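Side-chain contacts in chloride intracellular channel Clic (Drosophila melanogaster, PDB 2YV7), which might insert into membranes from a soluble, glutathione-transferase-like form and act as a pH-dependent chloride channel, and may play a role in ethanol sensitivity: residues N229-K232 with L233-S236; I100-H103 with I104-I108; T202-W205 with R206-Y209. All coordinates share one frame; numbering follows the deposited sequence.

Interaction 1 (N229-K232 with L233-S236)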
loop_
_atom_site.group_PDB
_atom_site.type_symbol
_atom_site.label_atom_id
_atom_site.label_comp_id
_atom_site.label_asym_id
_atom_site.label_seq_id
_atom_site.Cartn_x
_atom_site.Cartn_y
_atom_site.Cartn_z
ATOM N N ASN A 229 -10.148 -11.676 3.415
ATOM C CA ASN A 229 -10.322 -12.783 2.481
ATOM C C ASN A 229 -8.968 -13.176 1.860
ATOM O O ASN A 229 -8.652 -14.369 1.731
ATOM C CB ASN A 229 -11.357 -12.415 1.405
ATOM C CG ASN A 229 -11.713 -13.603 0.508
ATOM O OD1 ASN A 229 -11.543 -13.568 -0.709
ATOM N ND2 ASN A 229 -12.163 -14.669 1.124
ATOM N N HIS A 230 -8.165 -12.154 1.523
ATOM C CA HIS A 230 -6.815 -12.343 0.995
ATOM C C HIS A 230 -6.027 -13.307 1.855
ATOM O O HIS A 230 -5.519 -14.318 1.346
ATOM C CB HIS A 230 -6.161 -10.965 0.875
ATOM C CG HIS A 230 -4.756 -10.963 0.363
ATOM N ND1 HIS A 230 -4.447 -10.764 -0.972
ATOM C CD2 HIS A 230 -3.571 -11.029 1.019
ATOM C CE1 HIS A 230 -3.131 -10.744 -1.117
ATOM N NE2 HIS A 230 -2.576 -10.898 0.077
ATOM N N TYR A 231 -5.942 -13.052 3.172
ATOM C CA TYR A 231 -5.306 -14.004 4.081
ATOM C C TYR A 231 -6.046 -15.315 4.319
ATOM O O TYR A 231 -5.422 -16.319 4.598
ATOM C CB TYR A 231 -4.908 -13.321 5.410
ATOM C CG TYR A 231 -3.929 -12.226 5.122
ATOM C CD1 TYR A 231 -2.575 -12.506 4.877
ATOM C CD2 TYR A 231 -4.362 -10.914 5.035
ATOM C CE1 TYR A 231 -1.657 -11.470 4.514
ATOM C CE2 TYR A 231 -3.477 -9.888 4.702
ATOM C CZ TYR A 231 -2.142 -10.163 4.473
ATOM O OH TYR A 231 -1.315 -9.155 4.146
ATOM N N LYS A 232 -7.368 -15.321 4.243
ATOM C CA LYS A 232 -8.109 -16.555 4.429
ATOM C C LYS A 232 -7.725 -17.538 3.321
ATOM O O LYS A 232 -7.421 -18.691 3.579
ATOM C CB LYS A 232 -9.610 -16.302 4.351
ATOM C CG LYS A 232 -10.231 -15.842 5.625
ATOM C CD LYS A 232 -11.747 -15.952 5.532
ATOM C CE LYS A 232 -12.394 -15.307 6.723
ATOM N NZ LYS A 232 -12.519 -16.249 7.889
ATOM N N LEU A 233 -7.697 -17.063 2.078
ATOM C CA LEU A 233 -7.335 -17.920 0.957
ATOM C C LEU A 233 -5.910 -18.418 1.113
ATOM O O LEU A 233 -5.614 -19.578 0.822
ATOM C CB LEU A 233 -7.453 -17.176 -0.355
ATOM C CG LEU A 233 -8.692 -16.341 -0.643
ATOM C CD1 LEU A 233 -8.612 -15.885 -2.078
ATOM C CD2 LEU A 233 -9.939 -17.151 -0.426
ATOM N N GLN A 234 -5.028 -17.543 1.591
ATOM C CA GLN A 234 -3.651 -17.933 1.887
ATOM C C GLN A 234 -3.582 -19.092 2.872
ATOM O O GLN A 234 -2.697 -19.929 2.764
ATOM C CB GLN A 234 -2.855 -16.757 2.438
ATOM C CG GLN A 234 -2.460 -15.753 1.393
ATOM C CD GLN A 234 -1.359 -14.825 1.869
ATOM O OE1 GLN A 234 -1.122 -13.764 1.269
ATOM N NE2 GLN A 234 -0.672 -15.218 2.964
ATOM N N GLN A 235 -4.526 -19.140 3.812
ATOM C CA GLN A 235 -4.555 -20.164 4.859
ATOM C C GLN A 235 -5.627 -21.239 4.585
ATOM O O GLN A 235 -5.839 -22.158 5.402
ATOM C CB GLN A 235 -4.750 -19.505 6.233
ATOM C CG GLN A 235 -3.619 -18.511 6.630
ATOM C CD GLN A 235 -4.036 -17.482 7.699
ATOM O OE1 GLN A 235 -3.322 -16.511 7.953
ATOM N NE2 GLN A 235 -5.190 -17.699 8.320
ATOM N N SER A 236 -6.280 -21.112 3.423
ATOM C CA SER A 236 -7.271 -22.066 2.907
ATOM C C SER A 236 -8.426 -22.340 3.871
ATOM O O SER A 236 -8.857 -23.480 4.053
ATOM C CB SER A 236 -6.599 -23.362 2.443
ATOM O OG SER A 236 -5.535 -23.080 1.538
#

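Interaction 2 (I100-H103 with I104-I108)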
loop_
_atom_site.group_PDB
_atom_site.type_symbol
_atom_site.label_atom_id
_atom_site.label_comp_id
_atom_site.label_asym_id
_atom_site.label_seq_id
_atom_site.Cartn_x
_atom_site.Cartn_y
_atom_site.Cartn_z
ATOM N N ILE A 100 8.818 -1.707 -12.476
ATOM C CA ILE A 100 7.772 -0.703 -12.332
ATOM C C ILE A 100 8.244 0.442 -11.476
ATOM O O ILE A 100 8.080 1.603 -11.839
ATOM C CB ILE A 100 6.440 -1.312 -11.767
ATOM C CG1 ILE A 100 5.899 -2.373 -12.751
ATOM C CG2 ILE A 100 5.435 -0.200 -11.440
ATOM C CD1 ILE A 100 4.643 -3.128 -12.318
ATOM N N GLU A 101 8.839 0.130 -10.308
ATOM C CA GLU A 101 9.443 1.201 -9.471
ATOM C C GLU A 101 10.457 2.041 -10.200
ATOM O O GLU A 101 10.376 3.282 -10.209
ATOM C CB GLU A 101 10.144 0.608 -8.237
ATOM C CG GLU A 101 9.168 0.217 -7.258
ATOM C CD GLU A 101 9.689 -0.038 -5.820
ATOM O OE1 GLU A 101 10.738 0.494 -5.349
ATOM O OE2 GLU A 101 8.959 -0.776 -5.158
ATOM N N ARG A 102 11.421 1.347 -10.793
ATOM C CA ARG A 102 12.507 1.962 -11.521
ATOM C C ARG A 102 11.920 2.843 -12.605
ATOM O O ARG A 102 12.364 3.967 -12.766
ATOM C CB ARG A 102 13.446 0.877 -12.081
ATOM C CG ARG A 102 14.899 1.292 -12.269
ATOM C CD ARG A 102 15.827 0.065 -12.243
ATOM N NE ARG A 102 17.238 0.438 -12.056
ATOM C CZ ARG A 102 18.218 0.250 -12.950
ATOM N NH1 ARG A 102 17.977 -0.333 -14.127
ATOM N NH2 ARG A 102 19.459 0.641 -12.656
ATOM N N HIS A 103 10.883 2.360 -13.297
ATOM C CA HIS A 103 10.226 3.152 -14.362
ATOM C C HIS A 103 9.541 4.408 -13.831
ATOM O O HIS A 103 9.661 5.485 -14.411
ATOM C CB HIS A 103 9.218 2.309 -15.129
ATOM C CG HIS A 103 8.717 2.958 -16.374
ATOM N ND1 HIS A 103 7.611 3.783 -16.387
ATOM C CD2 HIS A 103 9.195 2.938 -17.645
ATOM C CE1 HIS A 103 7.405 4.215 -17.619
ATOM N NE2 HIS A 103 8.355 3.727 -18.398
ATOM N N ILE A 104 8.827 4.287 -12.704
ATOM C CA ILE A 104 8.184 5.435 -12.114
ATOM C C ILE A 104 9.232 6.458 -11.751
ATOM O O ILE A 104 9.083 7.633 -12.097
ATOM C CB ILE A 104 7.306 5.053 -10.854
ATOM C CG1 ILE A 104 6.179 4.144 -11.326
ATOM C CG2 ILE A 104 6.699 6.339 -10.188
ATOM C CD1 ILE A 104 5.291 3.597 -10.182
ATOM N N MET A 105 10.309 6.003 -11.114
ATOM C CA MET A 105 11.371 6.907 -10.645
ATOM C C MET A 105 12.092 7.613 -11.791
ATOM O O MET A 105 12.340 8.807 -11.730
ATOM C CB MET A 105 12.433 6.136 -9.856
ATOM C CG MET A 105 13.668 6.953 -9.604
ATOM S SD MET A 105 14.777 6.169 -8.434
ATOM C CE MET A 105 15.353 4.712 -9.306
ATOM N N LYS A 106 12.460 6.853 -12.810
ATOM C CA LYS A 106 13.321 7.379 -13.867
ATOM C C LYS A 106 12.569 8.005 -15.034
ATOM O O LYS A 106 12.998 9.030 -15.561
ATOM C CB LYS A 106 14.291 6.298 -14.329
ATOM C CG LYS A 106 15.285 5.924 -13.227
ATOM C CD LYS A 106 16.080 4.662 -13.552
ATOM C CE LYS A 106 17.277 4.510 -12.618
ATOM N NZ LYS A 106 18.312 5.579 -12.835
ATOM N N ASN A 107 11.429 7.422 -15.409
ATOM C CA ASN A 107 10.697 7.809 -16.632
ATOM C C ASN A 107 9.381 8.582 -16.492
ATOM O O ASN A 107 8.890 9.181 -17.464
ATOM C CB ASN A 107 10.489 6.567 -17.486
ATOM C CG ASN A 107 11.787 5.888 -17.814
ATOM O OD1 ASN A 107 11.947 4.673 -17.639
ATOM N ND2 ASN A 107 12.754 6.680 -18.269
ATOM N N ILE A 108 8.798 8.607 -15.298
ATOM C CA ILE A 108 7.566 9.363 -15.137
ATOM C C ILE A 108 7.844 10.712 -14.460
ATOM O O ILE A 108 8.489 10.761 -13.402
ATOM C CB ILE A 108 6.458 8.551 -14.398
ATOM C CG1 ILE A 108 5.985 7.374 -15.270
ATOM C CG2 ILE A 108 5.273 9.467 -14.060
ATOM C CD1 ILE A 108 5.262 6.266 -14.520
#

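Interaction 3 (T202-W205 with R206-Y209)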
loop_
_atom_site.group_PDB
_atom_site.type_symbol
_atom_site.label_atom_id
_atom_site.label_comp_id
_atom_site.label_asym_id
_atom_site.label_seq_id
_atom_site.Cartn_x
_atom_site.Cartn_y
_atom_site.Cartn_z
ATOM N N THR A 202 2.406 6.917 20.023
ATOM C CA THR A 202 1.753 8.169 19.621
ATOM C C THR A 202 2.100 8.672 18.219
ATOM O O THR A 202 1.196 9.098 17.488
ATOM C CB THR A 202 1.973 9.273 20.696
ATOM O OG1 THR A 202 1.441 8.789 21.937
ATOM C CG2 THR A 202 1.139 10.515 20.373
ATOM N N ALA A 203 3.368 8.618 17.843
ATOM C CA ALA A 203 3.806 9.205 16.522
ATOM C C ALA A 203 3.279 8.333 15.362
ATOM O O ALA A 203 2.907 8.841 14.267
ATOM C CB ALA A 203 5.262 9.327 16.468
ATOM N N LEU A 204 3.260 7.030 15.610
ATOM C CA LEU A 204 2.712 6.065 14.639
ATOM C C LEU A 204 1.203 6.251 14.455
ATOM O O LEU A 204 0.687 6.216 13.334
ATOM C CB LEU A 204 3.103 4.632 15.038
ATOM C CG LEU A 204 2.778 3.576 13.937
ATOM C CD1 LEU A 204 3.516 3.858 12.588
ATOM C CD2 LEU A 204 3.031 2.148 14.446
ATOM N N TRP A 205 0.486 6.473 15.554
ATOM C CA TRP A 205 -0.969 6.637 15.447
ATOM C C TRP A 205 -1.247 7.948 14.738
ATOM O O TRP A 205 -2.144 8.034 13.908
ATOM C CB TRP A 205 -1.614 6.546 16.848
ATOM C CG TRP A 205 -1.928 5.156 17.200
ATOM C CD1 TRP A 205 -1.421 4.419 18.252
ATOM C CD2 TRP A 205 -2.820 4.281 16.482
ATOM N NE1 TRP A 205 -1.958 3.160 18.226
ATOM C CE2 TRP A 205 -2.814 3.036 17.164
ATOM C CE3 TRP A 205 -3.630 4.448 15.329
ATOM C CZ2 TRP A 205 -3.590 1.940 16.755
ATOM C CZ3 TRP A 205 -4.409 3.337 14.876
ATOM C CH2 TRP A 205 -4.379 2.099 15.605
ATOM N N ARG A 206 -0.401 8.937 14.990
ATOM C CA ARG A 206 -0.531 10.257 14.330
ATOM C C ARG A 206 -0.243 10.100 12.814
ATOM O O ARG A 206 -0.930 10.677 11.983
ATOM C CB ARG A 206 0.393 11.250 14.997
ATOM C CG ARG A 206 0.393 12.672 14.385
ATOM C CD ARG A 206 1.273 13.704 15.183
ATOM N NE ARG A 206 2.462 13.146 15.856
ATOM C CZ ARG A 206 2.601 13.027 17.193
ATOM N NH1 ARG A 206 1.628 13.436 18.021
ATOM N NH2 ARG A 206 3.716 12.501 17.718
ATOM N N TYR A 207 0.740 9.275 12.459
ATOM C CA TYR A 207 1.017 9.006 11.056
ATOM C C TYR A 207 -0.220 8.345 10.379
ATOM O O TYR A 207 -0.611 8.728 9.270
ATOM C CB TYR A 207 2.240 8.051 10.993
ATOM C CG TYR A 207 2.736 7.674 9.625
ATOM C CD1 TYR A 207 3.500 8.549 8.846
ATOM C CD2 TYR A 207 2.476 6.398 9.136
ATOM C CE1 TYR A 207 4.020 8.178 7.587
ATOM C CE2 TYR A 207 2.996 5.982 7.863
ATOM C CZ TYR A 207 3.764 6.849 7.121
ATOM O OH TYR A 207 4.238 6.377 5.932
ATOM N N MET A 208 -0.817 7.338 11.042
ATOM C CA MET A 208 -1.995 6.670 10.487
ATOM C C MET A 208 -3.187 7.629 10.389
ATOM O O MET A 208 -3.959 7.610 9.399
ATOM C CB MET A 208 -2.307 5.392 11.286
ATOM C CG MET A 208 -1.215 4.367 11.089
ATOM S SD MET A 208 -1.580 2.755 11.785
ATOM C CE MET A 208 -1.021 2.956 13.454
ATOM N N TYR A 209 -3.305 8.513 11.369
ATOM C CA TYR A 209 -4.347 9.509 11.329
ATOM C C TYR A 209 -4.224 10.272 10.011
ATOM O O TYR A 209 -5.190 10.376 9.242
ATOM C CB TYR A 209 -4.233 10.422 12.526
ATOM C CG TYR A 209 -5.248 11.507 12.530
ATOM C CD1 TYR A 209 -6.564 11.241 12.916
ATOM C CD2 TYR A 209 -4.906 12.791 12.163
ATOM C CE1 TYR A 209 -7.523 12.250 12.925
ATOM C CE2 TYR A 209 -5.841 13.797 12.179
ATOM C CZ TYR A 209 -7.159 13.512 12.553
ATOM O OH TYR A 209 -8.115 14.523 12.585
HETATM O O HOH W 1 3.595 11.281 13.243
#

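Interaction 1 (N229-K232 with L233-S236)
Gln-234 reaches back along its helix to His-230 and Tyr-231, one turn earlier. Its CB rests 3.4 Å from Tyr-231 O, and CG, turned beside its backbone N (chi1 -75°), comes equally near His-230 O. The chain then runs extended, alongside the Tyr-231 side chain and pointing the same way. CD passes Tyr-231 CD1, and NE2 approaches that CD1 to 3.8 Å, with the amide plane steeply inclined to the ring. OE1 ends 3.4 Å from His-230 NE2, at too poor an angle for a hydrogen bond. The imidazole lays CD2 over the centre of the Tyr-231 ring. The phenol is buried against Ala-188 and Phe-192 of helix 173-193 and Leu-132 of helix 128-136, and its OH is hydrogen-bonded to Tyr-129. On another side of the helix, Leu-233 CG sits 3.1 Å from Asn-229 O, the acceptor of a straight bond from Leu-233 N. Gln-235 N makes only weak bonds, to Tyr-231 O (3.1 Å) and Lys-232 O (2.9 Å). Ser-236, with positive phi (55°) and bonds back into the last turn (N to Leu-233 O is weak), makes the Schellman motif closing helix 224-235 in the helical C-terminal half of this GST fold.

Interaction 2 (I100-H103 with I104-I108)
Four successive backbone bonds tie Ile-100 through His-103 to Ile-104 through Asn-107, the last turns of helix 97-107 in the thioredoxin-like N-terminal domain. Met-105 N meets Glu-101 O at 2.9 Å with an N-H...O angle of 165°. At the end of the helix His-103 O is shared: Asn-107 N donates to it at 2.8 Å and Ile-108 N adds a weak bond, after which Ile-108 leaves helical geometry. The carboxylate of Glu-101 turns to another helix, where OE2 is hydrogen-bonded to Tyr-46 OH and lies close to the carboxylate of Glu-45.

The side chains sort by face. Inward, Ile-100 CG2 meets Ile-104 CD1 at 4.0 Å; these two isoleucines pack on Leu-87 of strand 86-89, and Ile-104 and Ile-108 also reach Leu-53 of helix 41-55. The helix is thus held between sheet and neighbouring helix. On the exposed side Arg-102 and Lys-106 run alongside each other, CG of the first 3.8 Å from CD of the second. Lys-106 CE lies over one face of the Arg-102 guanidinium, and the bend beyond it (chi4 -67°) turns only NZ, which stays 5.1 Å from Arg-102 NH2. The His-103 ring is buried against Leu-87 and Ile-94; it takes Ile-108 CD1 at its edge, while Asn-107 CB makes a CH-pi contact over one face, 3.8 Å from the ring centroid and 14° off its normal.

Interaction 3 (T202-W205 with R206-Y209)
A methionine methyl is set over an indole one turn back: Met-208 CE stands 3.7 Å from the centroid of the six-membered ring of Trp-205, 17° off the normal, in a CH-pi contact. Its closest ring atom is Trp-205 CE3, 3.5 Å from CE. The sulfur follows obliquely, SD 4.7 Å from the same centroid, which makes this a Met-aromatic contact carried mainly by the methyl. The bend at the end of the methionine chain (chi3 -87°) folds CE back toward residues 202-205, where it also touches Leu-204 CG at 3.9 Å. One methyl group therefore packs against both an aliphatic and an aromatic neighbour. The indole N-H is also used: NE1 is hydrogen-bonded to Pro-198 O, in the residues leading into the helix, and the Trp-205 side chain touches Ile-254, Pro-255 and Ile-256 near the C-terminus.

Trp-205 and Met-208 lie in the opening turns of helix 202-212, within the helical C-terminal domain of the GST fold. Ala-203 faces Asn-155 and Leu-158 of helix 141-161, while Tyr-207 is buried against Leu-178 and Leu-182 of helix 173-193 and its OH is hydrogen-bonded to Asp-175. Regular i to i+4 bonds run beneath these side chains, among them Met-208 N to Leu-204 O.

Arg-206 takes a different course. It leaves the backbone extended, then turns sharply at chi3 (32°), which swings the guanidinium back over the first turn. One face lies above Thr-202 O, NH1 is near Thr-202 CG2, and NH2 approaches Ala-203 CB to 3.7 Å. A water donates to Ala-203 O at 2.7 Å. The oxygen of that water accepts a weak bond from Arg-206 NE, 3.4 Å away.

Each interaction is a turn-to-turn contact within a single helix, and none touches another: their centres lie 28 to 31 Å apart. Interaction 2 belongs to the thioredoxin-like domain, whereas interactions 1 and 3 sit in different helices of the C-terminal domain that both pack on helix 173-193. Interaction 3 is the buried one, dominated by sulfur, aromatic and aliphatic groups, and opens its helix. The other two are only partly buried and come at the C-terminal ends of theirs: Arg-102, Lys-106 and Gln-234 are exposed, while Ile-100, Ile-104 and Tyr-231 are buried. Those ends differ: 229-236 finishes in a Schellman motif, while 100-108 passes into an extended residue, Ile-108, that remains buried.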